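Local coordinates for protein mRNA export factor (Human herpesvirus 1, PDB 4YXP) that regulates viral gene expression, inhibiting host splicing and exporting intronless viral mRNAs from the nucleus, and forms a homodimer through its folded C-terminal domain, at residues B[102-105]-B[106-110]; B[56-59]-B[60-64]; B[67-70]-B[71-74]. One frame throughout, in Å; residues are numbered along the deposited sequence.

Three local contacts, each of which touches the second subunit of the intertwined dimer, follow one another along the chain. Contact 2 comes first, at the short helix 56-59, followed by contact 3 in the loop that leads to helix 75-91, and then contact 1 in the last turns of helix 93-109. Contact 1 is buried, with its centre about 7 Å from the centre of the chain; contacts 2 and 3 lie farther out, at about 20 and 18 Å. These two touch through Arg71, whose guanidinium end packs on Pro57 and Val58, whereas contact 1 stays about 7 and 9 Å from them at the nearest atoms. None includes the zinc site.

Contact 1. Residues B[102-105]-B[106-110]; sequences MRDC and VLRQE
Asp104 and Arg108, one turn apart on helix 93-109, form an i/i+4 salt bridge in which OD2 of Asp104 receives NE of Arg108 at 2.7 Å. The donor stands above the carboxylate plane, and the two flat groups are turned 30° against each other. Asp104 sends its CG anti to the backbone N (chi1 -162°), which carries the carboxylate over to the extended arginine chain. NH1 of Arg108 has further partners, Asp151 of the same chain, by a salt bridge, and the backbone O of Thr155 of the second subunit, tying helix 93-109 to helix 146-167 and to the other subunit.

Beneath this pair run the helical backbone bonds, such as Leu107 N to Arg103 O at 2.9 Å. Gln109, bent at chi2 (81°), folds back so that NE2 gives a nearly straight bond to Val106 O at 2.9 Å; Gln109 N binds the same oxygen, which thus has two donors from one residue. The aliphatic CG of Gln109 meanwhile rests 3.2 Å from Cys105 O.

On another side of the helix, Leu107 crosses the extended Arg103 at a slant, CD2 lying 3.8 Å from NE and CD1 over one face of the guanidinium. Arg103 NH1 bridges to Glu121 and bonds Gly266 O of the second subunit, while NE bonds Thr145 OG1. Helix 112-132 supports Arg103 and Leu107, helix 146-167 packs against Asp104, Leu107 and Arg108, and Pro159 of the second subunit packs on both Asp104 and Arg108.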
loop_
_atom_site.group_PDB
_atom_site.type_symbol
_atom_site.label_atom_id
_atom_site.label_comp_id
_atom_site.label_asym_id
_atom_site.label_seq_id
_atom_site.Cartn_x
_atom_site.Cartn_y
_atom_site.Cartn_z
ATOM N N MET B 102 -1.577 -16.176 2.882
ATOM C CA MET B 102 -1.397 -15.416 4.115
ATOM C C MET B 102 -0.234 -14.432 4.001
ATOM O O MET B 102 -0.340 -13.282 4.431
ATOM C CB MET B 102 -1.174 -16.360 5.298
ATOM C CG MET B 102 -2.468 -16.821 5.978
ATOM S SD MET B 102 -2.160 -17.961 7.345
ATOM C CE MET B 102 -1.257 -19.240 6.507
ATOM N N ARG B 103 0.869 -14.874 3.412
ATOM C CA ARG B 103 2.027 -14.002 3.235
ATOM C C ARG B 103 1.673 -12.803 2.360
ATOM O O ARG B 103 2.187 -11.703 2.558
ATOM C CB ARG B 103 3.197 -14.768 2.619
ATOM C CG ARG B 103 4.424 -13.894 2.322
ATOM C CD ARG B 103 5.572 -14.715 1.747
ATOM N NE ARG B 103 6.678 -13.877 1.287
ATOM C CZ ARG B 103 7.723 -13.521 2.026
ATOM N NH1 ARG B 103 7.836 -13.926 3.288
ATOM N NH2 ARG B 103 8.666 -12.750 1.500
ATOM N N ASP B 104 0.798 -13.023 1.384
ATOM C CA ASP B 104 0.414 -11.966 0.464
ATOM C C ASP B 104 -0.281 -10.852 1.236
ATOM O O ASP B 104 -0.018 -9.672 1.002
ATOM C CB ASP B 104 -0.494 -12.511 -0.640
ATOM C CG ASP B 104 -0.563 -11.589 -1.844
ATOM O OD1 ASP B 104 0.270 -11.737 -2.762
ATOM O OD2 ASP B 104 -1.444 -10.712 -1.872
ATOM N N CYS B 105 -1.150 -11.231 2.170
ATOM C CA CYS B 105 -1.849 -10.256 3.003
ATOM C C CYS B 105 -0.890 -9.531 3.940
ATOM O O CYS B 105 -0.996 -8.321 4.131
ATOM C CB CYS B 105 -2.951 -10.934 3.816
ATOM S SG CYS B 105 -4.329 -11.544 2.828
ATOM N N VAL B 106 0.041 -10.272 4.531
ATOM C CA VAL B 106 1.016 -9.682 5.440
ATOM C C VAL B 106 1.818 -8.602 4.722
ATOM O O VAL B 106 1.965 -7.490 5.222
ATOM C CB VAL B 106 1.956 -10.753 6.025
ATOM C CG1 VAL B 106 3.080 -10.110 6.843
ATOM C CG2 VAL B 106 1.175 -11.728 6.888
ATOM N N LEU B 107 2.331 -8.938 3.547
ATOM C CA LEU B 107 3.219 -8.047 2.814
ATOM C C LEU B 107 2.495 -6.800 2.312
ATOM O O LEU B 107 3.107 -5.737 2.148
ATOM C CB LEU B 107 3.861 -8.797 1.642
ATOM C CG LEU B 107 5.250 -9.382 1.920
ATOM C CD1 LEU B 107 5.294 -10.141 3.238
ATOM C CD2 LEU B 107 5.681 -10.290 0.775
ATOM N N ARG B 108 1.192 -6.920 2.083
ATOM C CA ARG B 108 0.407 -5.791 1.595
ATOM C C ARG B 108 0.019 -4.820 2.714
ATOM O O ARG B 108 -0.466 -3.715 2.437
ATOM C CB ARG B 108 -0.838 -6.304 0.856
ATOM C CG ARG B 108 -0.486 -6.837 -0.530
ATOM C CD ARG B 108 -1.630 -7.494 -1.287
ATOM N NE ARG B 108 -1.122 -8.083 -2.525
ATOM C CZ ARG B 108 -0.941 -7.427 -3.668
ATOM N NH1 ARG B 108 -1.262 -6.143 -3.770
ATOM N NH2 ARG B 108 -0.452 -8.062 -4.724
ATOM N N GLN B 109 0.248 -5.206 3.970
ATOM C CA GLN B 109 -0.062 -4.321 5.098
ATOM C C GLN B 109 1.155 -3.994 5.974
ATOM O O GLN B 109 1.012 -3.357 7.017
ATOM C CB GLN B 109 -1.174 -4.933 5.964
ATOM C CG GLN B 109 -0.843 -6.274 6.613
ATOM C CD GLN B 109 -0.025 -6.140 7.887
ATOM O OE1 GLN B 109 -0.514 -5.651 8.905
ATOM N NE2 GLN B 109 1.226 -6.583 7.835
ATOM N N GLU B 110 2.345 -4.414 5.550
ATOM C CA GLU B 110 3.568 -4.134 6.311
ATOM C C GLU B 110 3.942 -2.654 6.289
ATOM O O GLU B 110 3.626 -1.948 5.330
ATOM C CB GLU B 110 4.743 -4.956 5.760
ATOM C CG GLU B 110 4.753 -6.396 6.211
ATOM C CD GLU B 110 5.982 -7.155 5.739
ATOM O OE1 GLU B 110 6.420 -6.934 4.585
ATOM O OE2 GLU B 110 6.505 -7.972 6.524
#

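Contact 2. Residues B[56-59]-B[60-64]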
loop_
_atom_site.group_PDB
_atom_site.type_symbol
_atom_site.label_atom_id
_atom_site.label_comp_id
_atom_site.label_asym_id
_atom_site.label_seq_id
_atom_site.Cartn_x
_atom_site.Cartn_y
_atom_site.Cartn_z
ATOM N N ALA B 56 11.246 -25.138 11.762
ATOM C CA ALA B 56 10.001 -25.479 12.448
ATOM C C ALA B 56 9.282 -24.258 13.042
ATOM O O ALA B 56 8.057 -24.170 12.962
ATOM C CB ALA B 56 10.271 -26.510 13.539
ATOM N N PRO B 57 10.029 -23.319 13.648
ATOM C CA PRO B 57 9.365 -22.146 14.234
ATOM C C PRO B 57 8.544 -21.304 13.249
ATOM O O PRO B 57 7.521 -20.747 13.650
ATOM C CB PRO B 57 10.538 -21.329 14.785
ATOM C CG PRO B 57 11.581 -22.342 15.087
ATOM C CD PRO B 57 11.464 -23.355 13.990
ATOM N N VAL B 58 8.973 -21.207 11.995
ATOM C CA VAL B 58 8.256 -20.391 11.015
ATOM C C VAL B 58 7.396 -21.244 10.081
ATOM O O VAL B 58 6.778 -20.719 9.155
ATOM C CB VAL B 58 9.233 -19.512 10.190
ATOM C CG1 VAL B 58 9.914 -18.489 11.086
ATOM C CG2 VAL B 58 10.268 -20.366 9.463
ATOM N N LEU B 59 7.344 -22.552 10.323
ATOM C CA LEU B 59 6.516 -23.441 9.508
ATOM C C LEU B 59 5.150 -23.704 10.140
ATOM O O LEU B 59 4.225 -24.153 9.462
ATOM C CB LEU B 59 7.232 -24.774 9.267
ATOM C CG LEU B 59 8.388 -24.761 8.262
ATOM C CD1 LEU B 59 9.030 -26.137 8.177
ATOM C CD2 LEU B 59 7.921 -24.311 6.888
ATOM N N ALA B 60 5.021 -23.430 11.433
ATOM C CA ALA B 60 3.752 -23.624 12.128
ATOM C C ALA B 60 2.841 -22.407 11.972
ATOM O O ALA B 60 3.250 -21.369 11.448
ATOM C CB ALA B 60 3.999 -23.904 13.601
ATOM N N GLY B 61 1.599 -22.552 12.419
ATOM C CA GLY B 61 0.707 -21.418 12.563
ATOM C C GLY B 61 1.091 -20.642 13.808
ATOM O O GLY B 61 0.362 -20.640 14.801
ATOM N N GLN B 62 2.256 -19.998 13.741
ATOM C CA GLN B 62 2.865 -19.295 14.877
ATOM C C GLN B 62 1.861 -18.561 15.767
ATOM O O GLN B 62 0.754 -18.224 15.344
ATOM C CB GLN B 62 3.943 -18.294 14.400
ATOM C CG GLN B 62 3.865 -17.801 12.945
ATOM C CD GLN B 62 5.216 -17.794 12.248
ATOM O OE1 GLN B 62 5.472 -18.610 11.361
ATOM N NE2 GLN B 62 6.085 -16.869 12.641
ATOM N N GLY B 63 2.274 -18.314 17.008
ATOM C CA GLY B 63 1.391 -17.783 18.031
ATOM C C GLY B 63 1.513 -16.290 18.269
ATOM O O GLY B 63 0.626 -15.678 18.869
ATOM N N GLY B 64 2.610 -15.697 17.807
ATOM C CA GLY B 64 2.831 -14.274 17.992
ATOM C C GLY B 64 3.579 -13.627 16.843
ATOM O O GLY B 64 4.125 -14.324 15.987
#
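Ala60 closes the turn begun at Ala56, its N lying 3.5 Å from Ala56 O in a weak bond bent to 135° at the hydrogen. The same oxygen also accepts Leu59 N at 3.2 Å, so one carbonyl holds the N atoms of both Leu59 and Ala60. The CB of Ala60 follows, 4.1 Å from Ala56 O.

The firm side of this turn is the buried one. Leu59 places CG anti to its carbonyl carbon (chi1 -74°), which directs the side chain onto Leu85 and Thr88 of helix 75-91 and onto Phe48 and Ser53 of the preceding loop. Val58, likewise buried, meets Arg71 of its own chain and Lys267 of the second subunit.

Just beyond, the chain leaves its single helical turn through an inverse gamma turn centred on Gly61, in which Gln62 N makes a weak bond to Ala60 O at 2.9 Å. Ala60 O is also bonded by His265 ND1 of the second subunit, within the region important for homodimerization.

The opposite character belongs to the exposed Ala60 and Gly61 and to the poorly ordered Gln62 and Gly63. The Gln62 side chain extends back toward the 56-59 turn but is poorly defined.

Contact 3. Residues B[67-70]-B[71-74]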
loop_
_atom_site.group_PDB
_atom_site.type_symbol
_atom_site.label_atom_id
_atom_site.label_comp_id
_atom_site.label_asym_id
_atom_site.label_seq_id
_atom_site.Cartn_x
_atom_site.Cartn_y
_atom_site.Cartn_z
ATOM N N ASP B 67 9.444 -12.101 14.734
ATOM C CA ASP B 67 10.528 -11.377 15.394
ATOM C C ASP B 67 11.786 -11.376 14.532
ATOM O O ASP B 67 12.468 -12.393 14.409
ATOM C CB ASP B 67 10.832 -11.986 16.760
ATOM C CG ASP B 67 11.832 -11.166 17.549
ATOM O OD1 ASP B 67 11.810 -9.922 17.431
ATOM O OD2 ASP B 67 12.639 -11.765 18.285
ATOM N N ALA B 68 12.091 -10.219 13.955
ATOM C CA ALA B 68 13.189 -10.085 13.005
ATOM C C ALA B 68 14.534 -10.536 13.578
ATOM O O ALA B 68 15.345 -11.124 12.865
ATOM C CB ALA B 68 13.286 -8.641 12.527
ATOM N N GLU B 69 14.776 -10.263 14.856
ATOM C CA GLU B 69 16.070 -10.588 15.451
ATOM C C GLU B 69 16.169 -12.071 15.794
ATOM O O GLU B 69 17.227 -12.676 15.629
ATOM C CB GLU B 69 16.326 -9.737 16.701
ATOM C CG GLU B 69 16.656 -8.271 16.409
ATOM C CD GLU B 69 17.763 -8.104 15.375
ATOM O OE1 GLU B 69 18.833 -8.734 15.532
ATOM O OE2 GLU B 69 17.558 -7.347 14.399
ATOM N N THR B 70 15.073 -12.660 16.265
ATOM C CA THR B 70 15.056 -14.093 16.541
ATOM C C THR B 70 15.171 -14.877 15.238
ATOM O O THR B 70 15.880 -15.884 15.171
ATOM C CB THR B 70 13.773 -14.526 17.279
ATOM O OG1 THR B 70 13.643 -13.783 18.496
ATOM C CG2 THR B 70 13.815 -16.015 17.608
ATOM N N ARG B 71 14.474 -14.412 14.206
ATOM C CA ARG B 71 14.438 -15.120 12.930
ATOM C C ARG B 71 15.523 -14.639 11.966
ATOM O O ARG B 71 15.447 -14.893 10.766
ATOM C CB ARG B 71 13.062 -14.966 12.264
ATOM C CG ARG B 71 11.853 -15.347 13.124
ATOM C CD ARG B 71 12.128 -16.463 14.125
ATOM N NE ARG B 71 12.767 -17.630 13.521
ATOM C CZ ARG B 71 13.169 -18.695 14.207
ATOM N NH1 ARG B 71 13.748 -19.711 13.580
ATOM N NH2 ARG B 71 12.995 -18.746 15.522
ATOM N N ARG B 72 16.534 -13.953 12.485
ATOM C CA ARG B 72 17.625 -13.484 11.642
ATOM C C ARG B 72 18.547 -14.641 11.261
ATOM O O ARG B 72 18.845 -15.508 12.084
ATOM C CB ARG B 72 18.427 -12.389 12.346
ATOM C CG ARG B 72 19.404 -11.664 11.427
ATOM C CD ARG B 72 19.923 -10.381 12.053
ATOM N NE ARG B 72 20.790 -9.638 11.144
ATOM C CZ ARG B 72 21.216 -8.397 11.359
ATOM N NH1 ARG B 72 20.852 -7.745 12.455
ATOM N NH2 ARG B 72 22.002 -7.803 10.472
ATOM N N VAL B 73 18.980 -14.648 10.004
ATOM C CA VAL B 73 19.963 -15.611 9.527
ATOM C C VAL B 73 21.076 -14.867 8.801
ATOM O O VAL B 73 20.831 -13.856 8.134
ATOM C CB VAL B 73 19.324 -16.670 8.599
ATOM C CG1 VAL B 73 18.234 -17.443 9.329
ATOM C CG2 VAL B 73 18.774 -16.023 7.336
ATOM N N SER B 74 22.303 -15.355 8.936
ATOM C CA SER B 74 23.396 -14.860 8.115
ATOM C C SER B 74 23.216 -15.402 6.702
ATOM O O SER B 74 22.442 -16.341 6.481
ATOM C CB SER B 74 24.749 -15.283 8.683
ATOM O OG SER B 74 24.930 -16.682 8.551
HETATM O O HOH W 1 17.027 -17.649 13.054
#
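Glu69 and Arg72 run side by side and point the same way, yet their flat ends are set steeply, the carboxylate and guanidinium planes 74° apart. OE1 of Glu69 comes to the edge of the guanidinium, near its plane, at 3.8 Å from Arg72 NH1, which makes a long salt bridge. Arg72 has CG swung away from the backbone N (chi1 -169°) and an extended chain; this reach carries NH2 to two backbone oxygens of the second subunit, Phe275 O, its strongest partner, and Asn272 O.

Thr70 and Arg71 are arranged quite differently. Arg71 is bent at chi2 and chi3, curling its chain back so that Thr70 O lies over one face of the guanidinium, 3.9 Å from NE, while the methyl CG2 of Thr70 lies 3.5 Å from NH2.

The backbone beneath is a turn: Arg71 N binds Asp67 O at 2.9 Å, and Arg72 N adds a weak bond to Glu69 O. A water joins the carbonyls of Thr70 and Arg72, donating to each at 3.0 Å. Arg71 and Val73 make backbone hydrogen bonds to the second subunit. From Arg72 on the chain is extended and leads to Ser74, whose OG binds Thr77 N at the N-cap of helix 75-91.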